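Local coordinates for sortase B (Listeria monocytogenes serovar 1/2a, PDB 5JCV), which anchors surface proteins to the cell wall as a transpeptidase, cleaving their C-terminal sorting signal and passing through a thioester-linked intermediate, at residues Q8-N11 against K12-G16; I53-D56 against Y57-N61; T133-E136 against D137-K141; V152-S155 against G156-I160. All coordinates share one frame; numbering follows the deposited sequence. Where two conformers were deposited one is given.

How the interactions relate
All four contacts are local, yet each takes its chemistry from its place in the sortase domain. Interactions 1 and 3 lie on helices, 4-13 and 132-145, on opposite sides of the chain's centre, and join an exposed polar face to a buried apolar one. Interactions 2 and 4 are type I turns leading out of strand 53-55 and toward strand 160-165; there carboxylates bind main-chain N-H groups. Interaction 2 is the most buried and the only one with a salt bridge. Interactions 1 and 2 meet where Val-15 packs on Lys-55. Interactions 3 and 4 touch more broadly, Phe-135 and Leu-139 lying against the 155-158 turn, whereas interaction 1 alone reaches the second subunit.

Interaction 1: Q8-N11 against K12-G16; sequences QKLN and KDMVG
From Gln-8 to Met-14 the backbone finishes helix 4-13, its i to i+4 hydrogen bonds running up to Met-14, the first residue to leave helical torsions. Lys-12 N reaches Gln-8 O at 3.3 Å, with a second, weak bond to Lys-9 O. Asp-13 N bonds to the same Lys-9 O at 3.0 Å, and Met-14 N closes the series on Leu-10 O at 2.9 Å.

Among the side chains, the apolar contact belongs to the selenomethionine Met-14. Its chain runs extended as far as SE and then bends (chi3 74°), which returns the terminal methyl to the leucine: CE lies 3.9 Å from Leu-10 CG and 4.1 Å from Leu-10 CD1. The two side chains cross at a slant, branch point against methyl. On another side of the helix, Asp-13 holds its CG beside its own backbone N (chi1 -65°), so that the carboxylate sits beside the carbonyl oxygen of Lys-9, with Asp-13 OD2 3.2 Å from Lys-9 O. Both atoms are acceptors, and this is proximity without a bond.

Met-14 also touches Pro-28, while Leu-10 and Met-14 pack on Leu-7 and Asn-11, respectively, of the second subunit. Just beyond the helix end, Val-15 and Gly-16 both face Ile-29, a classic beta bulge at the start of strand 14-19, the junction where the helix at the start of this construct passes into the beta-sheet of the sortase fold.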
loop_
_atom_site.group_PDB
_atom_site.type_symbol
_atom_site.label_atom_id
_atom_site.label_comp_id
_atom_site.label_asym_id
_atom_site.label_seq_id
_atom_site.Cartn_x
_atom_site.Cartn_y
_atom_site.Cartn_z
ATOM N N GLN A 8 -7.438 -10.274 -2.968
ATOM C CA GLN A 8 -6.640 -9.564 -3.973
ATOM C C GLN A 8 -7.300 -8.243 -4.403
ATOM O O GLN A 8 -6.616 -7.233 -4.509
ATOM C CB GLN A 8 -6.374 -10.460 -5.189
ATOM C CG GLN A 8 -5.569 -9.764 -6.282
ATOM C CD GLN A 8 -4.976 -10.690 -7.333
ATOM O OE1 GLN A 8 -5.539 -11.745 -7.715
ATOM N NE2 GLN A 8 -3.805 -10.289 -7.817
ATOM N N LYS A 9 -8.615 -8.282 -4.651
ATOM C CA LYS A 9 -9.447 -7.096 -4.910
ATOM C C LYS A 9 -9.267 -6.046 -3.831
ATOM O O LYS A 9 -8.959 -4.896 -4.107
ATOM C CB LYS A 9 -10.952 -7.453 -4.928
ATOM C CG LYS A 9 -11.575 -7.754 -6.287
ATOM C CD LYS A 9 -13.106 -7.786 -6.170
ATOM C CE LYS A 9 -13.789 -8.438 -7.373
ATOM N NZ LYS A 9 -13.643 -9.929 -7.390
ATOM N N LEU A 10 -9.470 -6.457 -2.586
ATOM C CA LEU A 10 -9.321 -5.555 -1.447
ATOM C C LEU A 10 -7.951 -4.887 -1.382
ATOM O O LEU A 10 -7.846 -3.740 -1.011
ATOM C CB LEU A 10 -9.601 -6.325 -0.153
ATOM C CG LEU A 10 -9.416 -5.586 1.179
ATOM C CD1 LEU A 10 -10.363 -4.396 1.218
ATOM C CD2 LEU A 10 -9.641 -6.507 2.378
ATOM N N ASN A 11 -6.898 -5.615 -1.750
ATOM C CA ASN A 11 -5.526 -5.099 -1.690
ATOM C C ASN A 11 -5.220 -4.042 -2.737
ATOM O O ASN A 11 -4.360 -3.217 -2.551
ATOM C CB ASN A 11 -4.527 -6.244 -1.847
ATOM C CG ASN A 11 -3.103 -5.769 -1.829
ATOM O OD1 ASN A 11 -2.424 -5.781 -2.852
ATOM N ND2 ASN A 11 -2.615 -5.363 -0.636
ATOM N N LYS A 12 -5.878 -4.096 -3.867
ATOM C CA LYS A 12 -5.797 -2.987 -4.819
ATOM C C LYS A 12 -6.725 -1.785 -4.444
ATOM O O LYS A 12 -6.373 -0.620 -4.638
ATOM C CB LYS A 12 -6.200 -3.503 -6.195
ATOM C CG LYS A 12 -6.008 -2.506 -7.335
ATOM C CD LYS A 12 -6.393 -3.111 -8.673
ATOM C CE LYS A 12 -7.898 -3.261 -8.796
ATOM N NZ LYS A 12 -8.259 -3.917 -10.093
ATOM N N ASP A 13 -7.912 -2.086 -3.930
ATOM C CA ASP A 13 -8.946 -1.080 -3.673
ATOM C C ASP A 13 -8.627 -0.227 -2.451
ATOM O O ASP A 13 -8.868 0.979 -2.484
ATOM C CB ASP A 13 -10.292 -1.769 -3.441
ATOM C CG ASP A 13 -10.803 -2.489 -4.667
ATOM O OD1 ASP A 13 -10.312 -2.249 -5.783
ATOM O OD2 ASP A 13 -11.722 -3.305 -4.522
HETATM N N MSE A 14 -8.088 -0.839 -1.381
HETATM C CA MSE A 14 -7.844 -0.121 -0.104
HETATM C C MSE A 14 -6.512 0.532 -0.189
HETATM O O MSE A 14 -5.532 -0.128 -0.338
HETATM C CB MSE A 14 -8.018 -1.028 1.118
HETATM C CG MSE A 14 -7.349 -0.588 2.431
HETATM SE SE MSE A 14 -8.001 -1.827 3.834
HETATM C CE MSE A 14 -6.938 -3.426 3.322
ATOM N N VAL A 15 -6.490 1.855 -0.094
ATOM C CA VAL A 15 -5.345 2.720 -0.440
ATOM C C VAL A 15 -4.840 3.473 0.805
ATOM O O VAL A 15 -3.966 4.355 0.726
ATOM C CB VAL A 15 -5.850 3.683 -1.550
ATOM C CG1 VAL A 15 -5.264 5.091 -1.491
ATOM C CG2 VAL A 15 -5.630 3.048 -2.927
ATOM N N GLY A 16 -5.388 3.130 1.975
ATOM C CA GLY A 16 -5.079 3.881 3.177
ATOM C C GLY A 16 -6.015 3.618 4.345
ATOM O O GLY A 16 -6.856 2.710 4.298
#

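Interaction 2: I53-D56 against Y57-N61; sequences IFKD and YRNTN
The Arg-58 guanidinium meets the Asp-56 carboxylate with its edge, while one face of the Tyr-57 ring carries Arg-58 CG, 3.6 Å above the plane and offset toward the rim. Arg-58 grips side-on: NE bonds to Asp-56 OD1 at 2.9 Å and NH2 to Asp-56 OD2 at 3.0 Å. The planes are 51° apart, so although both oxygens lie near the guanidinium plane, NH2 approaches OD2 from above the carboxylate. A bend in the arginine chain (chi3 -65°) returns the guanidinium edge to the aspartate. Asp-56 OD1 also takes Arg-58 N on its anti lone pair, at 2.9 Å, and binds one residue by both backbone and side chain.

This is an Asx turn combined with a type I beta turn from Asp-56 to Asn-59, at the exit of strand 53-55 in the sortase sheet. Its closing bond, Asn-59 N to Asp-56 O, is 3.0 Å long and nearly straight at 168°. Tyr-71 OH bonds to Asp-56 OD2, and Ile-125 O receives Arg-58 NH2, tying the ion pair to its surroundings. Asn-59 OD1 accepts Ile-69 N on the neighbouring strand and lies 3.3 Å from Asp-56 CB; Lys-55 CD slants across to Asn-59 CB at 3.9 Å.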
loop_
_atom_site.group_PDB
_atom_site.type_symbol
_atom_site.label_atom_id
_atom_site.label_comp_id
_atom_site.label_asym_id
_atom_site.label_seq_id
_atom_site.Cartn_x
_atom_site.Cartn_y
_atom_site.Cartn_z
ATOM N N ILE A 53 -15.550 5.059 2.829
ATOM C CA ILE A 53 -14.665 6.226 2.773
ATOM C C ILE A 53 -13.723 6.094 1.588
ATOM O O ILE A 53 -13.107 5.030 1.401
ATOM C CB ILE A 53 -13.822 6.372 4.063
ATOM C CG1 ILE A 53 -14.692 6.356 5.333
ATOM C CG2 ILE A 53 -12.976 7.627 3.991
ATOM C CD1 ILE A 53 -15.858 7.356 5.349
ATOM N N PHE A 54 -13.597 7.142 0.769
ATOM C CA PHE A 54 -12.777 6.994 -0.420
ATOM C C PHE A 54 -12.047 8.248 -0.843
ATOM O O PHE A 54 -12.514 9.356 -0.641
ATOM C CB PHE A 54 -13.615 6.446 -1.624
ATOM C CG PHE A 54 -14.678 7.394 -2.140
ATOM C CD1 PHE A 54 -14.405 8.272 -3.171
ATOM C CD2 PHE A 54 -15.948 7.416 -1.574
ATOM C CE1 PHE A 54 -15.388 9.133 -3.662
ATOM C CE2 PHE A 54 -16.926 8.270 -2.044
ATOM C CZ PHE A 54 -16.655 9.125 -3.109
ATOM N N LYS A 55 -10.912 8.032 -1.488
ATOM C CA LYS A 55 -10.049 9.086 -1.911
ATOM C C LYS A 55 -10.461 9.479 -3.305
ATOM O O LYS A 55 -10.787 8.613 -4.148
ATOM C CB LYS A 55 -8.583 8.612 -1.880
ATOM C CG LYS A 55 -7.575 9.731 -2.172
ATOM C CD LYS A 55 -6.170 9.238 -2.514
ATOM C CE LYS A 55 -5.330 8.929 -1.301
ATOM N NZ LYS A 55 -3.888 8.526 -1.582
ATOM N N ASP A 56 -10.436 10.784 -3.546
ATOM C CA ASP A 56 -10.791 11.356 -4.827
ATOM C C ASP A 56 -9.942 10.716 -5.898
ATOM O O ASP A 56 -8.743 10.633 -5.745
ATOM C CB ASP A 56 -10.521 12.870 -4.831
ATOM C CG ASP A 56 -11.138 13.573 -6.019
ATOM O OD1 ASP A 56 -10.692 13.385 -7.167
ATOM O OD2 ASP A 56 -12.097 14.340 -5.808
ATOM N N TYR A 57 -10.557 10.314 -6.999
ATOM C CA TYR A 57 -9.854 9.616 -8.076
ATOM C C TYR A 57 -8.741 10.431 -8.716
ATOM O O TYR A 57 -7.832 9.863 -9.340
ATOM C CB TYR A 57 -10.828 9.213 -9.172
ATOM C CG TYR A 57 -11.188 10.342 -10.159
ATOM C CD1 TYR A 57 -10.414 10.600 -11.321
ATOM C CD2 TYR A 57 -12.336 11.106 -9.966
ATOM C CE1 TYR A 57 -10.797 11.608 -12.223
ATOM C CE2 TYR A 57 -12.712 12.093 -10.851
ATOM C CZ TYR A 57 -11.951 12.354 -11.970
ATOM O OH TYR A 57 -12.395 13.377 -12.805
ATOM N N ARG A 58 -8.821 11.752 -8.610
ATOM C CA ARG A 58 -7.746 12.612 -9.108
ATOM C C ARG A 58 -6.460 12.609 -8.268
ATOM O O ARG A 58 -5.460 13.140 -8.721
ATOM C CB ARG A 58 -8.247 14.052 -9.223
ATOM C CG ARG A 58 -9.358 14.250 -10.251
ATOM C CD ARG A 58 -9.963 15.650 -10.135
ATOM N NE ARG A 58 -10.640 15.812 -8.837
ATOM C CZ ARG A 58 -10.963 16.974 -8.257
ATOM N NH1 ARG A 58 -10.684 18.135 -8.820
ATOM N NH2 ARG A 58 -11.574 16.974 -7.069
ATOM N N ASN A 59 -6.483 12.068 -7.048
ATOM C CA ASN A 59 -5.313 12.148 -6.157
ATOM C C ASN A 59 -4.579 10.841 -6.180
ATOM O O ASN A 59 -5.030 9.861 -5.560
ATOM C CB ASN A 59 -5.684 12.446 -4.706
ATOM C CG ASN A 59 -6.449 13.738 -4.548
ATOM O OD1 ASN A 59 -7.471 13.756 -3.900
ATOM N ND2 ASN A 59 -5.949 14.821 -5.107
ATOM N N THR A 60 -3.462 10.840 -6.905
ATOM C CA THR A 60 -2.637 9.638 -7.146
ATOM C C THR A 60 -1.152 9.858 -6.872
ATOM O O THR A 60 -0.369 9.030 -7.216
ATOM C CB THR A 60 -2.786 9.208 -8.590
ATOM O OG1 THR A 60 -2.528 10.353 -9.408
ATOM C CG2 THR A 60 -4.222 8.733 -8.841
ATOM N N ASN A 61 -0.806 10.950 -6.198
ATOM C CA ASN A 61 0.543 11.270 -5.831
ATOM C C ASN A 61 0.623 12.085 -4.544
ATOM O O ASN A 61 0.580 13.318 -4.562
ATOM C CB ASN A 61 1.195 12.055 -6.976
ATOM C CG ASN A 61 2.652 12.388 -6.715
ATOM O OD1 ASN A 61 3.184 12.320 -5.564
ATOM N ND2 ASN A 61 3.328 12.759 -7.799
#

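Interaction 3: T133-E136 against D137-K141; sequences TDFE and DYLQK
Thr-133 O opens the walk along helix 132-145 by accepting Asp-137 N at 3.2 Å. The Asp-137 carboxylate turns back beside the same carbonyl, its CG lying next to its own backbone N, without bonding to that acceptor.

One residue on, Asp-134 O receives Tyr-138 N, whereas the Asp-134 side chain approaches a like charge: its OD1 is 4.0 Å from Asp-137 OD2. The proximity might raise the proton affinity of either group, though the bond from Glu-131 N may offset this for Asp-134. That bond is accepted by its other oxygen, OD2, as the side chain reaches back to the residue just before the helix.

Phe-135 carries the apolar side. Its CG stands anti to the backbone N (chi1 -166°), and the ring meets two residues of the next turn, Tyr-138 and Leu-139, both on the same side of its plane. Leu-139 CG covers that face, a CH-pi contact 4.3 Å from the centroid and 12° off the ring normal, while Leu-139 CD1 meets Phe-135 CE2 at 3.9 Å. The Tyr-138 ring is almost parallel, at 13°, but slid so far that the centroids are 5.8 Å apart and overlap is slight. This i, i+3, i+4 pattern is that of an amphipathic helix lying on a beta-sheet: Phe-135 and Tyr-138 both touch Ile-160 of strand 160-165, and both meet Phe-129 edge-to-face. Tyr-138 OH is anchored by Tyr-124 O and Gln-180 NE2.

Glu-136 ends the segment, its O accepting Gln-140 N at 3.1 Å. The glutamate bends at chi2, bringing OE1, buried here with no polar partner, to 4.0 Å from Leu-139 CD1.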
loop_
_atom_site.group_PDB
_atom_site.type_symbol
_atom_site.label_atom_id
_atom_site.label_comp_id
_atom_site.label_asym_id
_atom_site.label_seq_id
_atom_site.Cartn_x
_atom_site.Cartn_y
_atom_site.Cartn_z
ATOM N N THR A 133 1.804 30.067 -6.528
ATOM C CA THR A 133 0.992 31.239 -6.207
ATOM C C THR A 133 -0.511 30.927 -6.248
ATOM O O THR A 133 -1.303 31.584 -5.572
ATOM C CB THR A 133 1.290 32.408 -7.170
ATOM O OG1 THR A 133 0.982 32.022 -8.517
ATOM C CG2 THR A 133 2.762 32.833 -7.073
ATOM N N ASP A 134 -0.909 29.933 -7.047
ATOM C CA ASP A 134 -2.325 29.554 -7.146
ATOM C C ASP A 134 -2.805 28.853 -5.873
ATOM O O ASP A 134 -3.915 29.065 -5.427
ATOM C CB ASP A 134 -2.575 28.673 -8.369
ATOM C CG ASP A 134 -2.255 29.388 -9.673
ATOM O OD1 ASP A 134 -2.339 30.636 -9.725
ATOM O OD2 ASP A 134 -1.900 28.698 -10.649
ATOM N N PHE A 135 -1.935 28.045 -5.280
ATOM C CA PHE A 135 -2.246 27.383 -4.040
ATOM C C PHE A 135 -2.307 28.335 -2.843
ATOM O O PHE A 135 -3.014 28.066 -1.866
ATOM C CB PHE A 135 -1.242 26.284 -3.795
ATOM C CG PHE A 135 -1.649 25.339 -2.724
ATOM C CD1 PHE A 135 -2.888 24.695 -2.791
ATOM C CD2 PHE A 135 -0.812 25.088 -1.632
ATOM C CE1 PHE A 135 -3.272 23.830 -1.802
ATOM C CE2 PHE A 135 -1.191 24.214 -0.640
ATOM C CZ PHE A 135 -2.421 23.574 -0.730
ATOM N N GLU A 136 -1.582 29.450 -2.917
ATOM C CA GLU A 136 -1.646 30.453 -1.856
ATOM C C GLU A 136 -2.939 31.269 -1.930
ATOM O O GLU A 136 -3.454 31.689 -0.882
ATOM C CB GLU A 136 -0.385 31.346 -1.865
ATOM C CG GLU A 136 -0.404 32.587 -0.956
ATOM C CD GLU A 136 -0.614 32.322 0.544
ATOM O OE1 GLU A 136 -0.535 31.162 1.029
ATOM O OE2 GLU A 136 -0.853 33.320 1.259
ATOM N N ASP A 137 -3.458 31.479 -3.147
ATOM C CA ASP A 137 -4.779 32.104 -3.354
ATOM C C ASP A 137 -5.874 31.172 -2.799
ATOM O O ASP A 137 -6.807 31.626 -2.127
ATOM C CB ASP A 137 -5.096 32.353 -4.847
ATOM C CG ASP A 137 -3.981 33.077 -5.604
ATOM O OD1 ASP A 137 -3.193 33.835 -5.007
ATOM O OD2 ASP A 137 -3.900 32.885 -6.832
ATOM N N TYR A 138 -5.753 29.879 -3.115
ATOM C CA TYR A 138 -6.630 28.840 -2.577
ATOM C C TYR A 138 -6.660 28.868 -1.040
ATOM O O TYR A 138 -7.734 28.886 -0.427
ATOM C CB TYR A 138 -6.218 27.466 -3.117
ATOM C CG TYR A 138 -7.023 26.312 -2.583
ATOM C CD1 TYR A 138 -8.085 25.779 -3.289
ATOM C CD2 TYR A 138 -6.710 25.746 -1.373
ATOM C CE1 TYR A 138 -8.820 24.719 -2.785
ATOM C CE2 TYR A 138 -7.421 24.688 -0.866
ATOM C CZ TYR A 138 -8.485 24.178 -1.551
ATOM O OH TYR A 138 -9.179 23.117 -0.980
ATOM N N LEU A 139 -5.496 28.930 -0.420
ATOM C CA LEU A 139 -5.421 28.873 1.037
ATOM C C LEU A 139 -6.031 30.088 1.688
ATOM O O LEU A 139 -6.679 29.979 2.724
ATOM C CB LEU A 139 -3.986 28.715 1.502
ATOM C CG LEU A 139 -3.361 27.373 1.138
ATOM C CD1 LEU A 139 -1.871 27.381 1.468
ATOM C CD2 LEU A 139 -4.078 26.224 1.832
ATOM N N GLN A 140 -5.807 31.238 1.081
ATOM C CA GLN A 140 -6.439 32.472 1.501
ATOM C C GLN A 140 -7.969 32.327 1.465
ATOM O O GLN A 140 -8.648 32.668 2.427
ATOM C CB GLN A 140 -5.948 33.612 0.596
ATOM C CG GLN A 140 -6.805 34.872 0.567
ATOM C CD GLN A 140 -6.790 35.634 1.882
ATOM O OE1 GLN A 140 -5.991 35.345 2.781
ATOM N NE2 GLN A 140 -7.674 36.623 1.997
ATOM N N LYS A 141 -8.512 31.807 0.369
ATOM C CA LYS A 141 -9.958 31.679 0.254
ATOM C C LYS A 141 -10.525 30.745 1.330
ATOM O O LYS A 141 -11.487 31.117 2.004
ATOM C CB LYS A 141 -10.387 31.222 -1.150
ATOM C CG LYS A 141 -10.102 32.255 -2.238
ATOM C CD LYS A 141 -11.126 32.267 -3.369
ATOM C CE LYS A 141 -10.712 33.242 -4.477
ATOM N NZ LYS A 141 -11.716 33.383 -5.591
#

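Interaction 4: V152-S155 against G156-I160; sequences VKVS and GKDRI
Ser-155 and Asp-158 close a type I beta turn in the loop that leads from helix 132-145 to strand 160-165 of the sortase domain, and three hydrogen bonds shape it. The closing bond runs from Asp-158 N to Ser-155 O at 2.7 Å. A second bond joins the same residues with the roles reversed: Asp-158 OD2 accepts Ser-155 N at 2.6 Å, nearly straight at 166°, although the N-H arrives from above the carboxylate plane. The two are therefore joined twice, once by main chain alone and once through a side chain. The third bond is an ST turn contact, in which Ser-155 OG accepts Lys-157 N at 3.2 Å. The serine oxygen stands between its own backbone N and carbonyl carbon (chi1 81°), a rotation that brings it to the N-H of Lys-157.

Charge is supplied from neighbouring parts of the fold. Lys-66 NZ bonds to the carbonyl oxygens of both Gly-156 and Asp-158, and Lys-143 NZ to that of Val-154, so two lysines bind the main chain on and around the turn.

Apolar contacts join the turn to the rest of the fold. Val-154 packs on Leu-139 of the helix and on Phe-113 of strand 107-118, and Ile-160, entering its strand, shares Phe-113. Between the two segments the valine and isoleucine approach more loosely, Val-154 CG2 to Ile-160 CG2 at 4.5 Å. That valine methyl, anti to its own N, also lies against the aspartate carboxylate, with Val-154 CG2 3.2 Å from Asp-158 OD2.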
loop_
_atom_site.group_PDB
_atom_site.type_symbol
_atom_site.label_atom_id
_atom_site.label_comp_id
_atom_site.label_asym_id
_atom_site.label_seq_id
_atom_site.Cartn_x
_atom_site.Cartn_y
_atom_site.Cartn_z
ATOM N N VAL A 152 -2.949 27.813 13.382
ATOM C CA VAL A 152 -2.089 27.105 12.451
ATOM C C VAL A 152 -1.943 27.947 11.226
ATOM O O VAL A 152 -2.926 28.229 10.523
ATOM C CB VAL A 152 -2.659 25.730 12.015
ATOM C CG1 VAL A 152 -1.755 25.080 10.968
ATOM C CG2 VAL A 152 -2.857 24.792 13.204
ATOM N N LYS A 153 -0.718 28.354 10.950
ATOM C CA LYS A 153 -0.469 29.000 9.687
ATOM C C LYS A 153 0.038 27.946 8.723
ATOM O O LYS A 153 0.617 26.938 9.132
ATOM C CB LYS A 153 0.491 30.205 9.813
ATOM C CG LYS A 153 0.236 31.309 8.770
ATOM C CD LYS A 153 -1.251 31.690 8.657
ATOM C CE LYS A 153 -1.538 32.785 7.637
ATOM N NZ LYS A 153 -1.468 34.131 8.257
ATOM N N VAL A 154 -0.197 28.218 7.446
ATOM C CA VAL A 154 0.042 27.289 6.359
ATOM C C VAL A 154 0.331 28.158 5.137
ATOM O O VAL A 154 -0.280 29.217 4.952
ATOM C CB VAL A 154 -1.193 26.344 6.155
ATOM C CG1 VAL A 154 -2.482 27.143 6.135
ATOM C CG2 VAL A 154 -1.082 25.462 4.913
ATOM N N SER A 155 1.279 27.714 4.321
ATOM C CA SER A 155 1.734 28.471 3.173
ATOM C C SER A 155 1.591 27.629 1.927
ATOM O O SER A 155 1.457 26.409 1.980
ATOM C CB SER A 155 3.213 28.907 3.337
ATOM O OG SER A 155 4.152 27.867 3.016
ATOM N N GLY A 156 1.697 28.308 0.802
ATOM C CA GLY A 156 1.617 27.689 -0.506
ATOM C C GLY A 156 2.647 26.619 -0.729
ATOM O O GLY A 156 2.561 25.886 -1.713
ATOM N N LYS A 157 3.637 26.567 0.161
ATOM C CA LYS A 157 4.665 25.541 0.140
ATOM C C LYS A 157 4.191 24.267 0.840
ATOM O O LYS A 157 4.670 23.179 0.535
ATOM C CB LYS A 157 5.950 26.075 0.796
ATOM C CG LYS A 157 6.511 27.347 0.157
ATOM C CD LYS A 157 7.919 27.632 0.654
ATOM C CE LYS A 157 8.174 29.119 0.877
ATOM N NZ LYS A 157 9.421 29.314 1.676
ATOM N N ASP A 158 3.220 24.377 1.751
ATOM C CA ASP A 158 2.684 23.182 2.413
ATOM C C ASP A 158 1.814 22.382 1.466
ATOM O O ASP A 158 1.503 22.823 0.351
ATOM C CB ASP A 158 1.856 23.569 3.628
ATOM C CG ASP A 158 2.642 24.367 4.635
ATOM O OD1 ASP A 158 3.769 23.976 4.930
ATOM O OD2 ASP A 158 2.128 25.394 5.115
ATOM N N ARG A 159 1.412 21.207 1.931
ATOM C CA ARG A 159 0.405 20.379 1.270
ATOM C C ARG A 159 -0.670 19.988 2.267
ATOM O O ARG A 159 -0.388 19.852 3.452
ATOM C CB ARG A 159 1.027 19.105 0.743
ATOM C CG ARG A 159 1.843 19.296 -0.505
ATOM C CD ARG A 159 2.333 17.926 -0.972
ATOM N NE ARG A 159 2.918 17.248 0.187
ATOM C CZ ARG A 159 4.169 17.419 0.608
ATOM N NH1 ARG A 159 5.008 18.194 -0.096
ATOM N NH2 ARG A 159 4.579 16.797 1.725
ATOM N N ILE A 160 -1.891 19.764 1.777
ATOM C CA ILE A 160 -3.046 19.537 2.663
ATOM C C ILE A 160 -3.901 18.330 2.348
ATOM O O ILE A 160 -3.768 17.680 1.315
ATOM C CB ILE A 160 -3.983 20.749 2.719
ATOM C CG1 ILE A 160 -4.782 20.879 1.432
ATOM C CG2 ILE A 160 -3.207 22.027 3.001
ATOM C CD1 ILE A 160 -5.638 22.128 1.408
#